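Local coordinates for protein CsuC (Acinetobacter baumannii, PDB 6FJY) that acts as the periplasmic chaperone of archaic Csu pili, holding the tip adhesin subunit CsuE in a pre-assembly complex by donor-strand complementation, at residues K28-V33 and I64-K69; Q34-K39 and I91-P96; L4-Y9 and A20-N25. One frame throughout, in Å; residues are numbered along the deposited sequence.

Interaction 1: K28-V33 and I64-K69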
loop_
_atom_site.group_PDB
_atom_site.type_symbol
_atom_site.label_atom_id
_atom_site.label_comp_id
_atom_site.label_asym_id
_atom_site.label_seq_id
_atom_site.Cartn_x
_atom_site.Cartn_y
_atom_site.Cartn_z
ATOM N N LYS A 28 -21.914 1.976 5.026
ATOM C CA LYS A 28 -23.183 1.267 5.126
ATOM C C LYS A 28 -23.880 1.076 3.784
ATOM O O LYS A 28 -24.908 0.394 3.730
ATOM C CB LYS A 28 -24.109 1.999 6.103
ATOM C CG LYS A 28 -23.597 2.000 7.540
ATOM C CD LYS A 28 -24.638 2.548 8.500
ATOM C CE LYS A 28 -24.126 2.581 9.934
ATOM N NZ LYS A 28 -23.857 1.218 10.472
ATOM N N THR A 29 -23.332 1.619 2.701
ATOM C CA THR A 29 -23.915 1.495 1.373
ATOM C C THR A 29 -22.993 0.679 0.475
ATOM O O THR A 29 -21.770 0.715 0.619
ATOM C CB THR A 29 -24.172 2.872 0.737
ATOM O OG1 THR A 29 -22.933 3.586 0.607
ATOM C CG2 THR A 29 -25.186 3.698 1.567
ATOM N N ASP A 30 -23.600 -0.072 -0.445
ATOM C CA ASP A 30 -22.843 -0.845 -1.413
ATOM C C ASP A 30 -22.201 0.071 -2.453
ATOM O O ASP A 30 -22.628 1.211 -2.668
ATOM C CB ASP A 30 -23.738 -1.870 -2.111
ATOM C CG ASP A 30 -24.416 -2.809 -1.135
ATOM O OD1 ASP A 30 -24.071 -2.755 0.058
ATOM O OD2 ASP A 30 -25.279 -3.601 -1.564
ATOM N N ALA A 31 -21.163 -0.455 -3.112
ATOM C CA ALA A 31 -20.437 0.252 -4.159
ATOM C C ALA A 31 -20.054 -0.722 -5.265
ATOM O O ALA A 31 -19.876 -1.917 -5.026
ATOM C CB ALA A 31 -19.178 0.926 -3.611
ATOM N N MET A 32 -19.975 -0.205 -6.486
ATOM C CA MET A 32 -19.502 -0.953 -7.639
ATOM C C MET A 32 -18.120 -0.443 -8.010
ATOM O O MET A 32 -17.873 0.769 -8.011
ATOM C CB MET A 32 -20.451 -0.809 -8.836
ATOM C CG MET A 32 -20.096 -1.684 -10.050
ATOM S SD MET A 32 -20.603 -3.397 -9.868
ATOM C CE MET A 32 -22.243 -3.118 -9.240
ATOM N N VAL A 33 -17.229 -1.373 -8.340
ATOM C CA VAL A 33 -15.841 -1.062 -8.652
ATOM C C VAL A 33 -15.457 -1.710 -9.973
ATOM O O VAL A 33 -15.648 -2.916 -10.159
ATOM C CB VAL A 33 -14.904 -1.547 -7.531
ATOM C CG1 VAL A 33 -13.486 -1.190 -7.845
ATOM C CG2 VAL A 33 -15.337 -0.942 -6.207
ATOM N N ILE A 64 -18.732 -4.300 -4.152
ATOM C CA ILE A 64 -18.200 -4.308 -2.795
ATOM C C ILE A 64 -19.322 -3.816 -1.895
ATOM O O ILE A 64 -19.538 -2.605 -1.764
ATOM C CB ILE A 64 -16.948 -3.436 -2.650
ATOM C CG1 ILE A 64 -16.007 -3.661 -3.831
ATOM C CG2 ILE A 64 -16.234 -3.764 -1.341
ATOM C CD1 ILE A 64 -15.453 -5.058 -3.895
ATOM N N LYS A 65 -20.029 -4.754 -1.271
ATOM C CA LYS A 65 -21.138 -4.412 -0.403
ATOM C C LYS A 65 -20.591 -3.970 0.945
ATOM O O LYS A 65 -19.407 -4.136 1.247
ATOM C CB LYS A 65 -22.090 -5.603 -0.242
ATOM C CG LYS A 65 -22.585 -6.168 -1.575
ATOM C CD LYS A 65 -23.175 -7.574 -1.469
ATOM C CE LYS A 65 -23.538 -8.101 -2.871
ATOM N NZ LYS A 65 -24.133 -9.477 -2.914
ATOM N N ALA A 66 -21.473 -3.388 1.751
ATOM C CA ALA A 66 -21.102 -2.904 3.072
ATOM C C ALA A 66 -20.483 -4.025 3.895
ATOM O O ALA A 66 -21.048 -5.114 4.007
ATOM C CB ALA A 66 -22.335 -2.342 3.782
ATOM N N GLY A 67 -19.292 -3.770 4.434
ATOM C CA GLY A 67 -18.612 -4.753 5.249
ATOM C C GLY A 67 -17.824 -5.789 4.483
ATOM O O GLY A 67 -17.240 -6.684 5.110
ATOM N N GLU A 68 -17.800 -5.724 3.155
ATOM C CA GLU A 68 -17.085 -6.723 2.384
ATOM C C GLU A 68 -15.625 -6.333 2.211
ATOM O O GLU A 68 -15.248 -5.160 2.293
ATOM C CB GLU A 68 -17.728 -6.945 1.020
ATOM C CG GLU A 68 -19.080 -7.635 1.132
ATOM C CD GLU A 68 -19.564 -8.101 -0.193
ATOM O OE1 GLU A 68 -19.182 -7.443 -1.182
ATOM O OE2 GLU A 68 -20.313 -9.110 -0.251
ATOM N N LYS A 69 -14.802 -7.354 2.016
ATOM C CA LYS A 69 -13.382 -7.208 1.734
ATOM C C LYS A 69 -13.065 -8.139 0.572
ATOM O O LYS A 69 -13.194 -9.364 0.695
ATOM C CB LYS A 69 -12.540 -7.533 2.970
ATOM C CG LYS A 69 -11.045 -7.316 2.797
ATOM C CD LYS A 69 -10.318 -7.626 4.084
ATOM C CE LYS A 69 -8.806 -7.523 3.908
ATOM N NZ LYS A 69 -8.078 -7.870 5.190
#
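Three hydrogen bonds join 28-33 to 64-69, two between backbone groups and one from a backbone N-H to a carboxylate. Ala31 and Ile64 form an antiparallel hydrogen-bonded pair. The N-H of Ile64 meets Ala31 O at 2.8 Å, nearly along the C=O axis, whereas Ala31 N reaches Ile64 O at 3.0 Å from well above the carbonyl plane. That carbonyl is shared, since Asn25 ND2 also donates to Ile64 O as well as to Thr29 O.

Beyond this pair Asp30 takes over. Its CG is anti to the carbonyl carbon (chi1 -57°), which brings the carboxylate alongside Lys65, and OD1 accepts the N-H of Ala66 at 3.2 Å from above the carboxylate plane. The Lys65 chain runs the same way as Asp30, with Lys65 CB 3.5 Å from Asp30 OD1. The ammonium travels on, leaving Lys65 NZ 6.1 Å from Asp30 OD2.

Lys65 to Glu68 form a type II beta turn, with Gly67 at its third position at a positive phi of 83°. Glu68 N closes it onto Lys65 O, and Glu68 OE1 folds back to take the N-H of Lys65 at 2.8 Å while also holding His70 NE2.

Apolar contact is modest. Val33 CG2 crosses Ile64 CG1 obliquely at 3.7 Å, both side chains also touching Phe3, and the methyl of Ala66 rests on the Lys28 carbonyl group.

The contact joins the start of strand 31-41 to the turn linking strands 55-64 and 69-76 in the PapD-type N-terminal Ig-like domain. Two carboxylates take up N-H groups of that turn; both acids are therefore probably ionised.

Interaction 2: Q34-K39 and I91-P96; sequences QIRVFK and IVDELP
Four backbone hydrogen bonds zip Gln34 to Asp93 and Arg36 to Ile91 as antiparallel hydrogen-bonded pairs. Between them Ile35 and Val92 form the non-hydrogen-bonded pair, where the CA of Val92 lies 3.1 Å from Gln34 O in a CA-H...O contact.

On the face carrying Gln34, Arg36, Ile91 and Asp93, a salt bridge runs diagonally. Arg36 NH2 meets Asp93 OD2 at 3.3 Å, a weak hydrogen bond with the planes of guanidinium and carboxylate 48° apart. A water bridges the same two groups, accepting from Arg36 NE at 2.6 Å in the guanidinium plane and donating to Asp93 OD2 and to Ile91 O.

The guanidinium gets there because the Arg36 chain bends at chi3 (-67°). One of its faces is covered by Phe38 CE2, 4.1 Å above the plane near the rim, and the Phe38 ring in turn has CD2 against Ile91 CG1 at 3.8 Å. Further out, Asp93 OD1 makes a weak, long ion pair with Arg115 of strand 109-123; that strand pairs by backbone bonds of Tyr116 and Met114 with Val92 and Glu94.

On the other face Ile35 and Val92 are buried, together with Val33 and Leu90. The strand pair thus has a mixed face, with a salt bridge beside Ile91 and Phe38, and an apolar face turned to the core, in the Ig-like beta sandwich of the PapD-type N-terminal domain.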
loop_
_atom_site.group_PDB
_atom_site.type_symbol
_atom_site.label_atom_id
_atom_site.label_comp_id
_atom_site.label_asym_id
_atom_site.label_seq_id
_atom_site.Cartn_x
_atom_site.Cartn_y
_atom_site.Cartn_z
ATOM N N GLN A 34 -14.876 -0.918 -10.861
ATOM C CA GLN A 34 -14.248 -1.387 -12.085
ATOM C C GLN A 34 -12.744 -1.235 -11.931
ATOM O O GLN A 34 -12.273 -0.260 -11.339
ATOM C CB GLN A 34 -14.717 -0.596 -13.307
ATOM C CG GLN A 34 -14.132 -1.109 -14.620
ATOM C CD GLN A 34 -14.261 -0.114 -15.763
ATOM O OE1 GLN A 34 -14.644 1.037 -15.561
ATOM N NE2 GLN A 34 -13.922 -0.552 -16.969
ATOM N N ILE A 35 -12.004 -2.228 -12.416
ATOM C CA ILE A 35 -10.554 -2.283 -12.295
ATOM C C ILE A 35 -9.961 -2.465 -13.683
ATOM O O ILE A 35 -10.362 -3.372 -14.415
ATOM C CB ILE A 35 -10.110 -3.427 -11.368
ATOM C CG1 ILE A 35 -10.765 -3.281 -9.992
ATOM C CG2 ILE A 35 -8.622 -3.410 -11.193
ATOM C CD1 ILE A 35 -12.057 -4.074 -9.839
ATOM N N ARG A 36 -9.031 -1.591 -14.057
ATOM C CA ARG A 36 -8.269 -1.731 -15.294
ATOM C C ARG A 36 -6.792 -1.477 -15.011
ATOM O O ARG A 36 -6.439 -0.781 -14.059
ATOM C CB ARG A 36 -8.764 -0.767 -16.376
ATOM C CG ARG A 36 -10.126 -1.137 -16.969
ATOM C CD ARG A 36 -10.651 -0.039 -17.867
ATOM N NE ARG A 36 -10.968 1.172 -17.115
ATOM C CZ ARG A 36 -11.328 2.324 -17.672
ATOM N NH1 ARG A 36 -11.407 2.430 -18.992
ATOM N NH2 ARG A 36 -11.600 3.375 -16.910
ATOM N N VAL A 37 -5.916 -2.067 -15.822
ATOM C CA VAL A 37 -4.482 -1.843 -15.670
ATOM C C VAL A 37 -3.925 -1.406 -17.019
ATOM O O VAL A 37 -4.065 -2.116 -18.018
ATOM C CB VAL A 37 -3.735 -3.078 -15.138
ATOM C CG1 VAL A 37 -2.236 -2.777 -14.983
ATOM C CG2 VAL A 37 -4.316 -3.506 -13.814
ATOM N N PHE A 38 -3.272 -0.258 -17.035
ATOM C CA PHE A 38 -2.715 0.331 -18.237
ATOM C C PHE A 38 -1.198 0.322 -18.159
ATOM O O PHE A 38 -0.615 0.438 -17.081
ATOM C CB PHE A 38 -3.211 1.770 -18.424
ATOM C CG PHE A 38 -4.686 1.872 -18.696
ATOM C CD1 PHE A 38 -5.169 1.820 -19.995
ATOM C CD2 PHE A 38 -5.595 1.994 -17.655
ATOM C CE1 PHE A 38 -6.523 1.913 -20.247
ATOM C CE2 PHE A 38 -6.950 2.090 -17.905
ATOM C CZ PHE A 38 -7.414 2.044 -19.197
ATOM N N LYS A 39 -0.569 0.164 -19.317
ATOM C CA LYS A 39 0.869 0.310 -19.407
ATOM C C LYS A 39 1.201 1.792 -19.432
ATOM O O LYS A 39 0.478 2.598 -20.025
ATOM C CB LYS A 39 1.413 -0.390 -20.643
ATOM C CG LYS A 39 2.886 -0.753 -20.550
ATOM C CD LYS A 39 3.247 -1.823 -21.575
ATOM C CE LYS A 39 4.683 -2.313 -21.405
ATOM N NZ LYS A 39 5.018 -3.401 -22.383
ATOM N N ILE A 91 -6.086 1.484 -12.334
ATOM C CA ILE A 91 -7.202 2.428 -12.328
ATOM C C ILE A 91 -8.438 1.713 -11.794
ATOM O O ILE A 91 -8.975 0.806 -12.446
ATOM C CB ILE A 91 -7.489 3.013 -13.716
ATOM C CG1 ILE A 91 -6.260 3.696 -14.311
ATOM C CG2 ILE A 91 -8.622 4.025 -13.600
ATOM C CD1 ILE A 91 -5.822 4.903 -13.553
ATOM N N VAL A 92 -8.917 2.140 -10.631
ATOM C CA VAL A 92 -10.147 1.590 -10.076
ATOM C C VAL A 92 -11.165 2.709 -9.870
ATOM O O VAL A 92 -10.867 3.746 -9.258
ATOM C CB VAL A 92 -9.906 0.761 -8.797
ATOM C CG1 VAL A 92 -8.421 0.665 -8.447
ATOM C CG2 VAL A 92 -10.790 1.209 -7.654
ATOM N N ASP A 93 -12.346 2.510 -10.447
ATOM C CA ASP A 93 -13.440 3.471 -10.442
ATOM C C ASP A 93 -14.490 3.021 -9.426
ATOM O O ASP A 93 -15.039 1.919 -9.548
ATOM C CB ASP A 93 -14.038 3.560 -11.842
ATOM C CG ASP A 93 -13.145 4.309 -12.807
ATOM O OD1 ASP A 93 -12.872 5.492 -12.544
ATOM O OD2 ASP A 93 -12.702 3.713 -13.817
ATOM N N GLU A 94 -14.772 3.873 -8.435
ATOM C CA GLU A 94 -15.631 3.540 -7.297
ATOM C C GLU A 94 -16.944 4.305 -7.403
ATOM O O GLU A 94 -16.951 5.540 -7.356
ATOM C CB GLU A 94 -14.930 3.862 -5.972
ATOM C CG GLU A 94 -15.672 3.421 -4.691
ATOM C CD GLU A 94 -16.473 4.552 -4.040
ATOM O OE1 GLU A 94 -16.505 5.669 -4.597
ATOM O OE2 GLU A 94 -17.070 4.327 -2.966
ATOM N N LEU A 95 -18.048 3.571 -7.509
ATOM C CA LEU A 95 -19.377 4.159 -7.696
ATOM C C LEU A 95 -20.291 3.763 -6.542
ATOM O O LEU A 95 -20.852 2.652 -6.545
ATOM C CB LEU A 95 -19.986 3.725 -9.036
ATOM C CG LEU A 95 -19.182 2.842 -10.015
ATOM C CD1 LEU A 95 -20.092 2.304 -11.105
ATOM C CD2 LEU A 95 -17.954 3.545 -10.650
ATOM N N PRO A 96 -20.460 4.625 -5.518
ATOM C CA PRO A 96 -21.470 4.452 -4.466
ATOM C C PRO A 96 -22.870 4.211 -5.023
ATOM O O PRO A 96 -23.307 3.059 -5.089
ATOM C CB PRO A 96 -21.415 5.780 -3.710
ATOM C CG PRO A 96 -20.021 6.231 -3.865
ATOM C CD PRO A 96 -19.580 5.775 -5.241
HETATM O O HOH W 1 -11.413 1.187 -14.520
#

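Interaction 3: L4-Y9 and A20-N25; sequences LIWPIY and AVWLQN
Strands 3-6 and 18-25 run antiparallel, tied by hydrogen bonds at Leu4-Gln24 and Trp6-Trp22. The bonds of the second pair are unequal: Trp22 N to Trp6 O is 2.7 Å and nearly along the C=O axis, while Trp6 N to Trp22 O opens to 3.3 Å.

Packing is tight on both faces. On the buried one, Ile5 CG1 is anti to the backbone N (chi1 171°) and sits between two branches, Leu23 CD2 at 3.6 Å and Val21 CG1 at 3.7 Å. Leu23 lies side by side with Ile5, whereas Val21 crosses it obliquely. Tyr116 and Ile118 of strand 109-123 also touch Ile5.

The face of Trp6, Trp22 and Gln24 is just as close but partly exposed. Trp6 has CG in the crowded position between N and carbonyl carbon (chi1 63°), which stands its indole beside that of Trp22. Trp22 CD1 lies 3.3 Å above one face of the Trp6 ring, near the rim, and the planes meet obliquely at 36°. Lys69 makes a cation-pi contact with Trp22. Next along, Leu4 CD2 rests on Gln24 CB at 3.6 Å. Gln24 NE2 makes a weak hydrogen bond to an aromatic side chain of the other protein chain, and other residues of that chain pack on Leu4 and Trp6.

The loose part is the strand end. A cis peptide bond leads into Pro7, whose CD lies 3.7 Å from Ala20 O, and the pairing stops. A short strand paired with 18-25, its inner face hydrophobic and its outer face used by a partner chain, fits the N-terminal Ig-like domain of a PapD-family chaperone.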
loop_
_atom_site.group_PDB
_atom_site.type_symbol
_atom_site.label_atom_id
_atom_site.label_comp_id
_atom_site.label_asym_id
_atom_site.label_seq_id
_atom_site.Cartn_x
_atom_site.Cartn_y
_atom_site.Cartn_z
ATOM N N LEU A 4 -11.898 1.851 1.006
ATOM C CA LEU A 4 -10.525 1.670 1.447
ATOM C C LEU A 4 -9.818 0.748 0.462
ATOM O O LEU A 4 -10.264 -0.383 0.239
ATOM C CB LEU A 4 -10.511 1.099 2.867
ATOM C CG LEU A 4 -9.232 0.648 3.552
ATOM C CD1 LEU A 4 -9.349 0.945 5.021
ATOM C CD2 LEU A 4 -9.048 -0.830 3.345
ATOM N N ILE A 5 -8.750 1.241 -0.157
ATOM C CA ILE A 5 -7.991 0.481 -1.144
ATOM C C ILE A 5 -6.505 0.604 -0.813
ATOM O O ILE A 5 -5.975 1.715 -0.711
ATOM C CB ILE A 5 -8.287 0.939 -2.587
ATOM C CG1 ILE A 5 -7.317 0.280 -3.560
ATOM C CG2 ILE A 5 -8.244 2.451 -2.709
ATOM C CD1 ILE A 5 -7.655 0.550 -4.991
ATOM N N TRP A 6 -5.843 -0.539 -0.631
ATOM C CA TRP A 6 -4.429 -0.616 -0.286
ATOM C C TRP A 6 -3.882 -1.946 -0.778
ATOM O O TRP A 6 -4.631 -2.929 -0.863
ATOM C CB TRP A 6 -4.186 -0.505 1.228
ATOM C CG TRP A 6 -4.793 -1.635 1.996
ATOM C CD1 TRP A 6 -6.112 -1.825 2.254
ATOM C CD2 TRP A 6 -4.102 -2.742 2.597
ATOM N NE1 TRP A 6 -6.293 -2.982 2.974
ATOM C CE2 TRP A 6 -5.072 -3.559 3.205
ATOM C CE3 TRP A 6 -2.757 -3.118 2.678
ATOM C CZ2 TRP A 6 -4.747 -4.719 3.901
ATOM C CZ3 TRP A 6 -2.430 -4.283 3.361
ATOM C CH2 TRP A 6 -3.425 -5.069 3.967
ATOM N N PRO A 7 -2.581 -2.014 -1.096
ATOM C CA PRO A 7 -1.692 -0.841 -1.075
ATOM C C PRO A 7 -1.797 0.071 -2.303
ATOM O O PRO A 7 -2.164 -0.372 -3.392
ATOM C CB PRO A 7 -0.290 -1.467 -0.970
ATOM C CG PRO A 7 -0.420 -2.808 -1.599
ATOM C CD PRO A 7 -1.845 -3.273 -1.304
ATOM N N ILE A 8 -1.505 1.362 -2.097
ATOM C CA ILE A 8 -1.506 2.328 -3.193
ATOM C C ILE A 8 -0.153 2.432 -3.904
ATOM O O ILE A 8 -0.045 3.168 -4.896
ATOM C CB ILE A 8 -1.967 3.703 -2.673
ATOM C CG1 ILE A 8 -1.164 4.101 -1.448
ATOM C CG2 ILE A 8 -3.475 3.682 -2.316
ATOM C CD1 ILE A 8 -1.640 5.402 -0.840
ATOM N N TYR A 9 0.874 1.711 -3.437
ATOM C CA TYR A 9 2.147 1.572 -4.151
ATOM C C TYR A 9 2.473 0.097 -4.316
ATOM O O TYR A 9 3.466 -0.396 -3.775
ATOM C CB TYR A 9 3.281 2.290 -3.417
ATOM C CG TYR A 9 3.086 3.780 -3.262
ATOM C CD1 TYR A 9 2.998 4.614 -4.370
ATOM C CD2 TYR A 9 2.978 4.354 -2.011
ATOM C CE1 TYR A 9 2.827 5.989 -4.229
ATOM C CE2 TYR A 9 2.802 5.719 -1.860
ATOM C CZ TYR A 9 2.723 6.530 -2.970
ATOM O OH TYR A 9 2.542 7.879 -2.807
ATOM N N ALA A 20 -1.427 -8.706 -4.629
ATOM C CA ALA A 20 -2.809 -8.470 -4.237
ATOM C C ALA A 20 -3.002 -7.033 -3.772
ATOM O O ALA A 20 -2.117 -6.440 -3.147
ATOM C CB ALA A 20 -3.241 -9.444 -3.119
ATOM N N VAL A 21 -4.170 -6.484 -4.088
ATOM C CA VAL A 21 -4.631 -5.206 -3.565
ATOM C C VAL A 21 -5.990 -5.451 -2.931
ATOM O O VAL A 21 -6.812 -6.182 -3.490
ATOM C CB VAL A 21 -4.716 -4.119 -4.651
ATOM C CG1 VAL A 21 -5.382 -2.874 -4.094
ATOM C CG2 VAL A 21 -3.306 -3.765 -5.171
ATOM N N TRP A 22 -6.202 -4.898 -1.742
ATOM C CA TRP A 22 -7.429 -5.130 -1.001
ATOM C C TRP A 22 -8.422 -4.012 -1.257
ATOM O O TRP A 22 -8.056 -2.835 -1.326
ATOM C CB TRP A 22 -7.137 -5.269 0.489
ATOM C CG TRP A 22 -6.327 -6.482 0.770
ATOM C CD1 TRP A 22 -5.014 -6.521 1.114
ATOM C CD2 TRP A 22 -6.768 -7.842 0.704
ATOM N NE1 TRP A 22 -4.606 -7.822 1.275
ATOM C CE2 TRP A 22 -5.665 -8.654 1.031
ATOM C CE3 TRP A 22 -7.989 -8.453 0.419
ATOM C CZ2 TRP A 22 -5.742 -10.044 1.069
ATOM C CZ3 TRP A 22 -8.067 -9.839 0.469
ATOM C CH2 TRP A 22 -6.950 -10.616 0.778
ATOM N N LEU A 23 -9.681 -4.400 -1.425
ATOM C CA LEU A 23 -10.798 -3.482 -1.593
ATOM C C LEU A 23 -11.761 -3.747 -0.449
ATOM O O LEU A 23 -12.326 -4.843 -0.361
ATOM C CB LEU A 23 -11.492 -3.739 -2.928
ATOM C CG LEU A 23 -10.647 -3.391 -4.153
ATOM C CD1 LEU A 23 -11.415 -3.661 -5.443
ATOM C CD2 LEU A 23 -10.132 -1.961 -4.082
ATOM N N GLN A 24 -11.951 -2.750 0.416
ATOM C CA GLN A 24 -12.757 -2.913 1.612
ATOM C C GLN A 24 -13.740 -1.755 1.756
ATOM O O GLN A 24 -13.352 -0.585 1.706
ATOM C CB GLN A 24 -11.850 -3.039 2.843
ATOM C CG GLN A 24 -12.583 -3.444 4.120
ATOM C CD GLN A 24 -11.619 -3.904 5.183
ATOM O OE1 GLN A 24 -10.405 -3.880 4.977
ATOM N NE2 GLN A 24 -12.142 -4.335 6.317
ATOM N N ASN A 25 -15.018 -2.096 1.896
ATOM C CA ASN A 25 -16.100 -1.140 2.127
ATOM C C ASN A 25 -16.426 -1.142 3.614
ATOM O O ASN A 25 -16.986 -2.120 4.130
ATOM C CB ASN A 25 -17.332 -1.509 1.302
ATOM C CG ASN A 25 -18.431 -0.458 1.369
ATOM O OD1 ASN A 25 -18.606 0.234 2.373
ATOM N ND2 ASN A 25 -19.196 -0.353 0.290
#

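Overall arrangement
All three contacts belong to the N-terminal Ig-like domain and to one curled sheet system. Interaction 3 closes first along the chain; the segments of interactions 1 and 2 then alternate, both using strand 31-41. The centres of interactions 1 and 2 lie about 15 Å apart. Those of interactions 1 and 3 are about 13 Å apart, and those of interactions 2 and 3 about 12 Å. Val33 packs on Val92 where interactions 1 and 2 join, and Asn25 links interaction 3 to the 64-69 turn. Between interactions 2 and 3 Val92 packs on Ile5. Interaction 3 alone reaches the other protein chain, which does not touch interactions 1 and 2 on neighbouring strands 31-41 and 85-95.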